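Local coordinates for hypothetical protein (Legionella pneumophila subsp. pneumophila, PDB 2IM9) that is of unknown function but belongs to the N-acetylmuramoyl-L-alanine amidase-like family, and so may hydrolyse the amide bond linking sugar and peptide in peptidoglycan, at residues S157-N160 with Q164-A167; A226-N231 with H236-I241; T121-G126 with I131-F136; T137-N142 with A172-P177. One frame throughout, in Å; residues are numbered along the deposited sequence.

Overall arrangement
The four contacts fall into two neighbourhoods of one chain. Contacts 1 and 2 lie beside each other at an outer edge of the molecule, their centres 10 Å apart, and Gln240 NE2 of contact 2 reaches Arg159 O of contact 1 at 2.9 Å. Contacts 3 and 4, with centres 11 Å apart, meet at the start of helix 137-147, where Phe136 O probably bonds Trp141 N at 2.9 Å and Asn134 packs against Asp140. Between the two neighbourhoods the centres are 25 to 33 Å apart, contacts 2 and 3 lying on opposite sides of the chain's centre. Contact 1 is nested inside the chain loop that contact 4 closes. All the segments belong to the amidase-like region.

Contact 1: S157-N160 with Q164-A167; sequences SIRN and QPVA
Ile158 meets the 164-167 segment through its carbonyl: its O lies 3.9 Å from Val166 CG2, and a water sits between the two backbones, 2.7 Å from Ile158 O and accepting from Val166 N at 2.8 Å. Next along the chain, Arg159 lays its aliphatic part alongside the ring of Pro165, the two side chains running the same way, with Arg159 CD 4.0 Å from Pro165 CD. Arg159 CG rests against the proline nitrogen, and Arg159 CB also touches the Gln164 carbonyl.

Asn160 supplies the polar grip. Its backbone N donates to Gln164 O at 2.9 Å, and Gln164 N returns a bond to the side-chain OD1 of Asn160 at 3.0 Å; both are fairly straight at hydrogen. The second donor stands above the amide carbonyl plane of Asn160, 40° out of it. A chi1 of 62° tucks Asn160 CG between the backbone N and the carbonyl carbon, curling OD1 back to Gln164 N. The same residue thus binds Gln164 through both main chain and side chain, while its CB rests on Val166 CG1.

This surface loop connects strand 151-153 to strand 168-175. On its inner side Ile158 and Val166 both pack on Leu237 of helix 235-238 and on Ile222 of strand 214-223.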
loop_
_atom_site.group_PDB
_atom_site.type_symbol
_atom_site.label_atom_id
_atom_site.label_comp_id
_atom_site.label_asym_id
_atom_site.label_seq_id
_atom_site.Cartn_x
_atom_site.Cartn_y
_atom_site.Cartn_z
ATOM N N SER A 157 -2.394 16.271 -12.205
ATOM C CA SER A 157 -1.730 16.452 -13.499
ATOM C C SER A 157 -2.398 15.653 -14.623
ATOM O O SER A 157 -2.018 15.773 -15.797
ATOM C CB SER A 157 -0.257 16.063 -13.409
ATOM O OG SER A 157 -0.125 14.651 -13.476
ATOM N N ILE A 158 -3.374 14.830 -14.271
ATOM C CA ILE A 158 -4.102 14.063 -15.268
ATOM C C ILE A 158 -5.290 14.924 -15.667
ATOM O O ILE A 158 -6.279 15.005 -14.946
ATOM C CB ILE A 158 -4.487 12.673 -14.745
ATOM C CG1 ILE A 158 -3.201 11.864 -14.510
ATOM C CG2 ILE A 158 -5.407 11.946 -15.749
ATOM C CD1 ILE A 158 -3.355 10.750 -13.582
ATOM N N ARG A 159 -5.172 15.573 -16.819
ATOM C CA ARG A 159 -6.082 16.656 -17.185
ATOM C C ARG A 159 -6.945 16.301 -18.403
ATOM O O ARG A 159 -6.583 15.426 -19.188
ATOM C CB ARG A 159 -5.261 17.926 -17.436
ATOM C CG ARG A 159 -4.308 18.238 -16.282
ATOM C CD ARG A 159 -3.702 19.646 -16.373
ATOM N NE ARG A 159 -2.794 19.778 -17.513
ATOM C CZ ARG A 159 -2.103 20.880 -17.796
ATOM N NH1 ARG A 159 -2.207 21.961 -17.022
ATOM N NH2 ARG A 159 -1.302 20.898 -18.856
ATOM N N ASN A 160 -8.087 16.974 -18.553
ATOM C CA ASN A 160 -8.933 16.739 -19.718
ATOM C C ASN A 160 -8.329 17.372 -20.982
ATOM O O ASN A 160 -7.247 17.943 -20.954
ATOM C CB ASN A 160 -10.362 17.266 -19.498
ATOM C CG ASN A 160 -10.417 18.784 -19.265
ATOM O OD1 ASN A 160 -9.480 19.543 -19.588
ATOM N ND2 ASN A 160 -11.520 19.230 -18.676
ATOM N N GLN A 164 -7.243 21.083 -18.224
ATOM C CA GLN A 164 -7.664 21.409 -16.870
ATOM C C GLN A 164 -7.790 20.115 -16.090
ATOM O O GLN A 164 -8.308 19.113 -16.627
ATOM C CB GLN A 164 -8.991 22.161 -16.888
ATOM C CG GLN A 164 -8.855 23.636 -17.328
ATOM C CD GLN A 164 -8.128 24.499 -16.298
ATOM O OE1 GLN A 164 -7.329 25.379 -16.646
ATOM N NE2 GLN A 164 -8.405 24.249 -15.028
ATOM N N PRO A 165 -7.309 20.116 -14.834
ATOM C CA PRO A 165 -7.511 18.936 -13.998
ATOM C C PRO A 165 -8.989 18.606 -13.827
ATOM O O PRO A 165 -9.858 19.480 -13.951
ATOM C CB PRO A 165 -6.912 19.353 -12.637
ATOM C CG PRO A 165 -5.958 20.453 -12.958
ATOM C CD PRO A 165 -6.586 21.186 -14.114
ATOM N N VAL A 166 -9.262 17.344 -13.537
ATOM C CA VAL A 166 -10.619 16.888 -13.263
ATOM C C VAL A 166 -10.727 16.349 -11.827
ATOM O O VAL A 166 -11.803 15.903 -11.404
ATOM C CB VAL A 166 -11.049 15.801 -14.258
ATOM C CG1 VAL A 166 -11.101 16.380 -15.685
ATOM C CG2 VAL A 166 -10.100 14.629 -14.215
ATOM N N ALA A 167 -9.618 16.412 -11.086
ATOM C CA ALA A 167 -9.568 15.823 -9.737
ATOM C C ALA A 167 -10.373 16.583 -8.690
ATOM O O ALA A 167 -10.579 17.798 -8.803
ATOM C CB ALA A 167 -8.128 15.672 -9.266
HETATM O O HOH W 1 -6.988 16.032 -12.554
#

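Contact 2: A226-N231 with H236-I241; sequences ALFSEN and HLFSQI
The backbones come closest at Leu227 and Leu237, whose CA atoms are 6.7 Å apart where helix 224-227 ends beside helix 235-238, and no hydrogen bond crosses between the segments. Side chains make the contact. Leu227 CD2 serves two neighbours: it touches Leu237 CB at 3.9 Å and also stands over one face of the Phe238 ring, 4.0 Å from the centroid and 13° off the ring normal, a CH-pi contact. Ala226 adds a smaller apolar touch, its CB 3.9 Å from Leu237 CD1.

Phe228 closes the cluster. Phe238 turns an edge to the face of the Phe228 ring in an offset edge-to-face pair, with centroids 5.9 Å apart and planes at 70°. Phe238 CE2 also lies 3.7 Å from Leu227 O.

Beyond the cluster the second segment turns away in a type I beta turn from Phe238 to Ile241. His236 O accepts from Gln240 NE2 and Ser239 OG, which approach from opposite faces of its carbonyl plane.

Phe228 and Phe238 pack on helix 296-303, and Leu227 on Ile312 of strand 311-317. A small leucine-phenylalanine core thus joins two successive short helices, linked by a loop and packed against the antiparallel sheet.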
loop_
_atom_site.group_PDB
_atom_site.type_symbol
_atom_site.label_atom_id
_atom_site.label_comp_id
_atom_site.label_asym_id
_atom_site.label_seq_id
_atom_site.Cartn_x
_atom_site.Cartn_y
_atom_site.Cartn_z
ATOM N N ALA A 226 -15.685 11.480 -14.280
ATOM C CA ALA A 226 -14.760 11.931 -15.321
ATOM C C ALA A 226 -14.230 10.752 -16.133
ATOM O O ALA A 226 -14.223 10.781 -17.355
ATOM C CB ALA A 226 -13.606 12.722 -14.705
ATOM N N LEU A 227 -13.792 9.707 -15.441
ATOM C CA LEU A 227 -13.161 8.563 -16.091
ATOM C C LEU A 227 -14.145 7.784 -16.947
ATOM O O LEU A 227 -13.742 7.095 -17.885
ATOM C CB LEU A 227 -12.549 7.629 -15.050
ATOM C CG LEU A 227 -11.284 8.126 -14.357
ATOM C CD1 LEU A 227 -10.954 7.162 -13.223
ATOM C CD2 LEU A 227 -10.111 8.195 -15.323
ATOM N N PHE A 228 -15.429 7.897 -16.607
ATOM C CA PHE A 228 -16.487 7.246 -17.371
ATOM C C PHE A 228 -17.554 8.238 -17.799
ATOM O O PHE A 228 -18.737 7.899 -17.835
ATOM C CB PHE A 228 -17.085 6.085 -16.574
ATOM C CG PHE A 228 -16.105 4.997 -16.322
ATOM C CD1 PHE A 228 -15.881 4.005 -17.274
ATOM C CD2 PHE A 228 -15.347 5.005 -15.156
ATOM C CE1 PHE A 228 -14.946 3.014 -17.057
ATOM C CE2 PHE A 228 -14.386 4.004 -14.920
ATOM C CZ PHE A 228 -14.187 3.011 -15.878
ATOM N N SER A 229 -17.140 9.464 -18.112
ATOM C CA SER A 229 -18.076 10.458 -18.664
ATOM C C SER A 229 -18.788 9.871 -19.884
ATOM O O SER A 229 -18.176 9.141 -20.678
ATOM C CB SER A 229 -17.345 11.747 -19.050
ATOM O OG SER A 229 -16.344 11.483 -20.023
ATOM N N GLU A 230 -20.086 10.165 -20.015
ATOM C CA GLU A 230 -20.914 9.592 -21.092
ATOM C C GLU A 230 -20.954 8.052 -21.083
ATOM O O GLU A 230 -21.206 7.419 -22.122
ATOM C CB GLU A 230 -20.471 10.111 -22.468
ATOM C CG GLU A 230 -20.623 11.610 -22.663
ATOM N N ASN A 231 -20.693 7.454 -19.916
ATOM C CA ASN A 231 -20.752 5.989 -19.725
ATOM C C ASN A 231 -19.799 5.225 -20.650
ATOM O O ASN A 231 -20.081 4.094 -21.057
ATOM C CB ASN A 231 -22.203 5.465 -19.875
ATOM C CG ASN A 231 -22.447 4.145 -19.131
ATOM O OD1 ASN A 231 -22.041 3.973 -17.973
ATOM N ND2 ASN A 231 -23.127 3.216 -19.788
ATOM N N HIS A 236 -8.514 9.493 -22.985
ATOM C CA HIS A 236 -7.564 10.587 -22.801
ATOM C C HIS A 236 -7.029 10.630 -21.373
ATOM O O HIS A 236 -5.822 10.814 -21.161
ATOM C CB HIS A 236 -8.164 11.953 -23.163
ATOM C CG HIS A 236 -7.171 13.070 -23.085
ATOM N ND1 HIS A 236 -6.156 13.229 -24.006
ATOM C CD2 HIS A 236 -7.024 14.071 -22.187
ATOM C CE1 HIS A 236 -5.432 14.286 -23.682
ATOM N NE2 HIS A 236 -5.928 14.807 -22.574
ATOM N N LEU A 237 -7.916 10.482 -20.391
ATOM C CA LEU A 237 -7.467 10.469 -18.994
ATOM C C LEU A 237 -6.646 9.219 -18.668
ATOM O O LEU A 237 -5.531 9.319 -18.110
ATOM C CB LEU A 237 -8.651 10.587 -18.027
ATOM C CG LEU A 237 -9.432 11.909 -18.078
ATOM C CD1 LEU A 237 -10.673 11.859 -17.179
ATOM C CD2 LEU A 237 -8.521 13.076 -17.682
ATOM N N PHE A 238 -7.180 8.049 -19.016
ATOM C CA PHE A 238 -6.476 6.791 -18.739
ATOM C C PHE A 238 -5.064 6.765 -19.325
ATOM O O PHE A 238 -4.140 6.251 -18.680
ATOM C CB PHE A 238 -7.275 5.571 -19.195
ATOM C CG PHE A 238 -8.374 5.185 -18.257
ATOM C CD1 PHE A 238 -8.084 4.570 -17.035
ATOM C CD2 PHE A 238 -9.699 5.404 -18.600
ATOM C CE1 PHE A 238 -9.097 4.188 -16.160
ATOM C CE2 PHE A 238 -10.737 5.026 -17.728
ATOM C CZ PHE A 238 -10.436 4.417 -16.514
ATOM N N SER A 239 -4.883 7.348 -20.512
ATOM C CA SER A 239 -3.579 7.311 -21.187
ATOM C C SER A 239 -2.477 8.086 -20.451
ATOM O O SER A 239 -1.293 7.914 -20.764
ATOM C CB SER A 239 -3.718 7.868 -22.605
ATOM O OG SER A 239 -3.832 9.284 -22.571
ATOM N N GLN A 240 -2.865 8.946 -19.505
ATOM C CA GLN A 240 -1.898 9.758 -18.763
ATOM C C GLN A 240 -1.383 9.091 -17.488
ATOM O O GLN A 240 -0.513 9.634 -16.803
ATOM C CB GLN A 240 -2.472 11.140 -18.420
ATOM C CG GLN A 240 -2.739 12.008 -19.638
ATOM C CD GLN A 240 -3.557 13.229 -19.270
ATOM O OE1 GLN A 240 -3.082 14.115 -18.562
ATOM N NE2 GLN A 240 -4.798 13.273 -19.734
ATOM N N ILE A 241 -1.924 7.923 -17.166
ATOM C CA ILE A 241 -1.462 7.189 -15.993
ATOM C C ILE A 241 -0.150 6.513 -16.411
ATOM O O ILE A 241 -0.145 5.716 -17.352
ATOM C CB ILE A 241 -2.514 6.152 -15.555
ATOM C CG1 ILE A 241 -3.840 6.856 -15.193
ATOM C CG2 ILE A 241 -1.971 5.284 -14.413
ATOM C CD1 ILE A 241 -5.006 5.917 -14.863
#

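Contact 3: T121-G126 with I131-F136; sequences TRYKNG and INRNHF
A single antiparallel beta bridge between Tyr123 and Arg133 closes the loop that follows helix 111-122, just as the chain leaves the helix. Arg122 O accepts from Asn134 N at 2.7 Å, and Lys124 N donates to Asn132 O at 3.0 Å, so the two backbones are bonded on either side of the bridged pair. Tyr123 CA adds a CA-H...O contact with Asn132 O at 3.4 Å.

Asn134 adds a side-chain bond to the bridge. Its ND2 donates to Thr121 O at 2.9 Å, with the acceptor in the plane of its amide but the donor above the carbonyl plane of Thr121. With Asn134 CG turned opposite its own carbonyl carbon (chi1 -73°), the amide swings back toward the last turn of the helix. Asn134 thus takes two consecutive carbonyls at a helix C-terminus, and it is also the centre of an inverse gamma turn leading toward helix 137-147, where Phe136 occupies the N-cap position.

Around the bridge, Tyr123 lies against Arg133, its CE1 3.8 Å from Arg133 CG, the ring and guanidinium planes at right angles. Arg122 and Arg133 run side by side, with Arg122 NH2 over one face of the Arg133 guanidinium and 3.6 Å from its NE. This like-charge approach is probably eased by Glu76 and Asp83, both in salt bridges with Arg133 NH2. Tyr123 OH also bonds Glu76, while Arg122 NH1 bonds Gly75 O.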
loop_
_atom_site.group_PDB
_atom_site.type_symbol
_atom_site.label_atom_id
_atom_site.label_comp_id
_atom_site.label_asym_id
_atom_site.label_seq_id
_atom_site.Cartn_x
_atom_site.Cartn_y
_atom_site.Cartn_z
ATOM N N THR A 121 10.066 2.449 4.588
ATOM C CA THR A 121 8.821 2.643 3.852
ATOM C C THR A 121 7.622 2.223 4.717
ATOM O O THR A 121 6.550 2.846 4.638
ATOM C CB THR A 121 8.823 1.846 2.508
ATOM O OG1 THR A 121 9.966 2.226 1.726
ATOM C CG2 THR A 121 7.591 2.165 1.689
ATOM N N ARG A 122 7.825 1.186 5.537
ATOM C CA ARG A 122 6.756 0.605 6.356
ATOM C C ARG A 122 6.517 1.356 7.646
ATOM O O ARG A 122 5.397 1.339 8.156
ATOM C CB ARG A 122 7.063 -0.850 6.721
ATOM C CG ARG A 122 6.913 -1.829 5.583
ATOM C CD ARG A 122 7.036 -3.259 6.167
ATOM N NE ARG A 122 5.845 -3.607 6.946
ATOM C CZ ARG A 122 5.866 -4.290 8.088
ATOM N NH1 ARG A 122 7.033 -4.695 8.608
ATOM N NH2 ARG A 122 4.719 -4.560 8.720
ATOM N N TYR A 123 7.566 2.004 8.164
ATOM C CA TYR A 123 7.524 2.658 9.476
ATOM C C TYR A 123 7.950 4.110 9.385
ATOM O O TYR A 123 8.882 4.443 8.674
ATOM C CB TYR A 123 8.458 1.964 10.468
ATOM C CG TYR A 123 8.104 0.517 10.704
ATOM C CD1 TYR A 123 7.163 0.156 11.670
ATOM C CD2 TYR A 123 8.713 -0.485 9.962
ATOM C CE1 TYR A 123 6.825 -1.189 11.880
ATOM C CE2 TYR A 123 8.394 -1.820 10.153
ATOM C CZ TYR A 123 7.446 -2.162 11.102
ATOM O OH TYR A 123 7.157 -3.487 11.285
ATOM N N LYS A 124 7.288 4.958 10.153
ATOM C CA LYS A 124 7.706 6.354 10.293
ATOM C C LYS A 124 9.166 6.448 10.769
ATOM O O LYS A 124 9.522 5.903 11.820
ATOM C CB LYS A 124 6.769 7.068 11.270
ATOM C CG LYS A 124 7.017 8.549 11.394
ATOM C CD LYS A 124 6.260 9.135 12.567
ATOM C CE LYS A 124 6.691 10.582 12.822
ATOM N NZ LYS A 124 5.844 11.205 13.899
ATOM N N ASN A 125 9.999 7.144 9.981
ATOM C CA ASN A 125 11.451 7.277 10.225
ATOM C C ASN A 125 12.226 5.974 10.391
ATOM O O ASN A 125 13.328 5.958 10.984
ATOM C CB ASN A 125 11.734 8.210 11.411
ATOM C CG ASN A 125 11.067 9.562 11.256
ATOM O OD1 ASN A 125 11.153 10.190 10.195
ATOM N ND2 ASN A 125 10.374 10.005 12.308
ATOM N N GLY A 126 11.670 4.884 9.857
ATOM C CA GLY A 126 12.311 3.575 9.943
ATOM C C GLY A 126 12.459 3.028 11.355
ATOM O O GLY A 126 13.268 2.129 11.600
ATOM N N ILE A 131 3.076 1.113 16.696
ATOM C CA ILE A 131 2.449 2.427 16.556
ATOM C C ILE A 131 3.101 3.248 15.458
ATOM O O ILE A 131 2.457 4.133 14.917
ATOM C CB ILE A 131 2.414 3.248 17.863
ATOM C CG1 ILE A 131 3.824 3.674 18.271
ATOM C CG2 ILE A 131 1.670 2.476 18.965
ATOM C CD1 ILE A 131 3.835 4.773 19.308
ATOM N N ASN A 132 4.374 2.971 15.151
ATOM C CA ASN A 132 5.072 3.674 14.069
ATOM C C ASN A 132 4.762 3.091 12.687
ATOM O O ASN A 132 5.089 3.684 11.663
ATOM C CB ASN A 132 6.589 3.660 14.291
ATOM C CG ASN A 132 7.062 4.691 15.291
ATOM O OD1 ASN A 132 6.316 5.587 15.696
ATOM N ND2 ASN A 132 8.321 4.568 15.702
ATOM N N ARG A 133 4.171 1.907 12.633
ATOM C CA ARG A 133 3.837 1.333 11.335
ATOM C C ARG A 133 2.922 2.292 10.577
ATOM O O ARG A 133 2.049 2.932 11.163
ATOM C CB ARG A 133 3.165 -0.034 11.495
ATOM C CG ARG A 133 3.369 -0.923 10.237
ATOM C CD ARG A 133 2.398 -2.098 10.187
ATOM N NE ARG A 133 2.607 -3.069 11.267
ATOM C CZ ARG A 133 1.790 -4.089 11.529
ATOM N NH1 ARG A 133 0.701 -4.281 10.769
ATOM N NH2 ARG A 133 2.055 -4.924 12.541
ATOM N N ASN A 134 3.135 2.411 9.268
ATOM C CA ASN A 134 2.296 3.290 8.454
ATOM C C ASN A 134 0.939 2.656 8.149
ATOM O O ASN A 134 0.638 2.339 7.001
ATOM C CB ASN A 134 3.033 3.660 7.175
ATOM C CG ASN A 134 4.136 4.640 7.418
ATOM O OD1 ASN A 134 4.012 5.524 8.270
ATOM N ND2 ASN A 134 5.237 4.516 6.648
ATOM N N HIS A 135 0.119 2.495 9.178
ATOM C CA HIS A 135 -1.170 1.801 9.051
ATOM C C HIS A 135 -2.152 2.422 8.062
ATOM O O HIS A 135 -2.857 1.705 7.344
ATOM C CB HIS A 135 -1.868 1.703 10.412
ATOM C CG HIS A 135 -1.144 0.846 11.395
ATOM N ND1 HIS A 135 -1.120 -0.532 11.309
ATOM C CD2 HIS A 135 -0.426 1.173 12.493
ATOM C CE1 HIS A 135 -0.397 -1.012 12.309
ATOM N NE2 HIS A 135 0.025 0.004 13.047
ATOM N N PHE A 136 -2.226 3.752 8.058
ATOM C CA PHE A 136 -3.209 4.442 7.217
ATOM C C PHE A 136 -2.566 4.932 5.933
ATOM O O PHE A 136 -1.609 5.712 5.944
ATOM C CB PHE A 136 -3.859 5.592 7.977
ATOM C CG PHE A 136 -4.740 5.128 9.095
ATOM C CD1 PHE A 136 -6.081 4.852 8.855
ATOM C CD2 PHE A 136 -4.223 4.927 10.373
ATOM C CE1 PHE A 136 -6.909 4.395 9.869
ATOM C CE2 PHE A 136 -5.049 4.458 11.422
ATOM C CZ PHE A 136 -6.395 4.192 11.163
#

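Contact 4: T137-N142 with A172-P177; sequences TSIDWN and ALINKP
Ile139 and Ile174 form the tight part of this contact, the two side chains running antiparallel past one another. The CD1 of Ile139 meets Ile174 CG2 at 3.7 Å, and Ile139 CG1 lies 3.9 Å from Ile174 CG1. A chi1 of 58° turns Ile139 CG1 toward Ile174, and CD1 continues from there to Lys176. Ile139 CD1 meets Lys176 CE head-on, again at 3.7 Å.

The looser side is polar and watered. Lys176 runs out fully extended beyond CG and comes to Asp140 from the opposite direction, its NZ bonding Asp140 OD1 at 2.7 Å in a salt bridge that uses the syn lone pair of that oxygen. A water spans the same pair, donating to Asp140 OD2 at 2.7 Å and accepting from Lys176 NZ at a longer 3.2 Å. Asp140 OD2 also receives Phe136 N, so both carboxylate oxygens are engaged.

The contact sets the first turn of helix 137-147, which opens with a wider pi-type turn, against the end of strand 168-175 and the start of helix 176-181. Ser138 faces strand 214-223, the partner of strand 168-175, while Thr137 touches Ile266 of strand 264-275.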
loop_
_atom_site.group_PDB
_atom_site.type_symbol
_atom_site.label_atom_id
_atom_site.label_comp_id
_atom_site.label_asym_id
_atom_site.label_seq_id
_atom_site.Cartn_x
_atom_site.Cartn_y
_atom_site.Cartn_z
ATOM N N THR A 137 -3.084 4.452 4.823
ATOM C CA THR A 137 -2.515 4.788 3.520
ATOM C C THR A 137 -2.394 6.290 3.277
ATOM O O THR A 137 -1.396 6.748 2.685
ATOM C CB THR A 137 -3.284 4.064 2.403
ATOM O OG1 THR A 137 -3.284 2.663 2.725
ATOM C CG2 THR A 137 -2.597 4.250 1.057
ATOM N N SER A 138 -3.379 7.062 3.715
ATOM C CA SER A 138 -3.322 8.506 3.440
ATOM C C SER A 138 -2.415 9.240 4.424
ATOM O O SER A 138 -1.327 9.720 4.051
ATOM C CB SER A 138 -4.725 9.117 3.402
ATOM O OG SER A 138 -5.406 8.936 4.626
ATOM N N ILE A 139 -2.834 9.302 5.685
ATOM C CA ILE A 139 -2.183 10.197 6.639
ATOM C C ILE A 139 -0.842 9.683 7.155
ATOM O O ILE A 139 -0.032 10.460 7.685
ATOM C CB ILE A 139 -3.136 10.558 7.803
ATOM C CG1 ILE A 139 -3.601 9.304 8.521
ATOM C CG2 ILE A 139 -4.343 11.342 7.280
ATOM C CD1 ILE A 139 -3.370 9.360 9.986
ATOM N N ASP A 140 -0.607 8.373 7.007
ATOM C CA ASP A 140 0.698 7.800 7.341
ATOM C C ASP A 140 1.535 7.559 6.082
ATOM O O ASP A 140 2.553 8.209 5.865
ATOM C CB ASP A 140 0.557 6.474 8.088
ATOM C CG ASP A 140 -0.094 6.615 9.447
ATOM O OD1 ASP A 140 0.111 7.639 10.138
ATOM O OD2 ASP A 140 -0.781 5.657 9.835
ATOM N N TRP A 141 1.111 6.606 5.256
ATOM C CA TRP A 141 1.981 6.093 4.193
ATOM C C TRP A 141 2.225 7.123 3.106
ATOM O O TRP A 141 3.396 7.438 2.795
ATOM C CB TRP A 141 1.389 4.812 3.586
ATOM C CG TRP A 141 2.343 4.022 2.717
ATOM C CD1 TRP A 141 3.330 3.168 3.144
ATOM C CD2 TRP A 141 2.352 3.957 1.282
ATOM N NE1 TRP A 141 3.979 2.611 2.064
ATOM C CE2 TRP A 141 3.405 3.081 0.908
ATOM C CE3 TRP A 141 1.599 4.574 0.283
ATOM C CZ2 TRP A 141 3.704 2.791 -0.428
ATOM C CZ3 TRP A 141 1.893 4.291 -1.055
ATOM C CH2 TRP A 141 2.937 3.396 -1.398
ATOM N N ASN A 142 1.149 7.634 2.502
ATOM C CA ASN A 142 1.317 8.689 1.494
ATOM C C ASN A 142 2.095 9.871 2.089
ATOM O O ASN A 142 3.064 10.352 1.495
ATOM C CB ASN A 142 -0.036 9.206 1.006
ATOM C CG ASN A 142 -0.741 8.254 0.063
ATOM O OD1 ASN A 142 -0.208 7.212 -0.330
ATOM N ND2 ASN A 142 -1.949 8.629 -0.332
ATOM N N ALA A 172 -11.087 12.202 5.064
ATOM C CA ALA A 172 -11.604 11.373 6.137
ATOM C C ALA A 172 -10.948 11.868 7.399
ATOM O O ALA A 172 -9.774 12.197 7.391
ATOM C CB ALA A 172 -11.248 9.928 5.901
ATOM N N LEU A 173 -11.715 11.913 8.483
ATOM C CA LEU A 173 -11.138 12.296 9.765
ATOM C C LEU A 173 -10.645 11.024 10.448
ATOM O O LEU A 173 -11.452 10.215 10.927
ATOM C CB LEU A 173 -12.157 13.031 10.627
ATOM C CG LEU A 173 -11.563 13.582 11.917
ATOM C CD1 LEU A 173 -10.489 14.612 11.620
ATOM C CD2 LEU A 173 -12.671 14.182 12.756
ATOM N N ILE A 174 -9.326 10.851 10.424
ATOM C CA ILE A 174 -8.675 9.633 10.917
ATOM C C ILE A 174 -8.374 9.835 12.383
ATOM O O ILE A 174 -7.472 10.596 12.744
ATOM C CB ILE A 174 -7.342 9.293 10.180
ATOM C CG1 ILE A 174 -7.505 9.291 8.651
ATOM C CG2 ILE A 174 -6.775 7.967 10.703
ATOM C CD1 ILE A 174 -8.416 8.220 8.096
ATOM N N ASN A 175 -9.129 9.149 13.225
ATOM C CA ASN A 175 -9.042 9.322 14.673
ATOM C C ASN A 175 -8.275 8.114 15.217
ATOM O O ASN A 175 -8.870 7.055 15.448
ATOM C CB ASN A 175 -10.473 9.375 15.240
ATOM C CG ASN A 175 -10.517 9.671 16.739
ATOM O OD1 ASN A 175 -9.644 9.247 17.489
ATOM N ND2 ASN A 175 -11.572 10.382 17.182
ATOM N N LYS A 176 -6.957 8.256 15.382
ATOM C CA LYS A 176 -6.150 7.107 15.829
ATOM C C LYS A 176 -6.566 6.575 17.206
ATOM O O LYS A 176 -6.733 5.355 17.366
ATOM C CB LYS A 176 -4.653 7.414 15.769
ATOM C CG LYS A 176 -4.118 7.377 14.361
ATOM C CD LYS A 176 -2.585 7.422 14.337
ATOM C CE LYS A 176 -2.108 7.463 12.893
ATOM N NZ LYS A 176 -0.626 7.687 12.764
ATOM N N PRO A 177 -6.766 7.472 18.203
ATOM C CA PRO A 177 -7.183 6.910 19.500
ATOM C C PRO A 177 -8.475 6.098 19.445
ATOM O O PRO A 177 -8.570 5.055 20.103
ATOM C CB PRO A 177 -7.324 8.150 20.396
ATOM C CG PRO A 177 -6.368 9.141 19.788
ATOM C CD PRO A 177 -6.571 8.931 18.289
HETATM O O HOH W 2 -0.076 4.614 12.213
#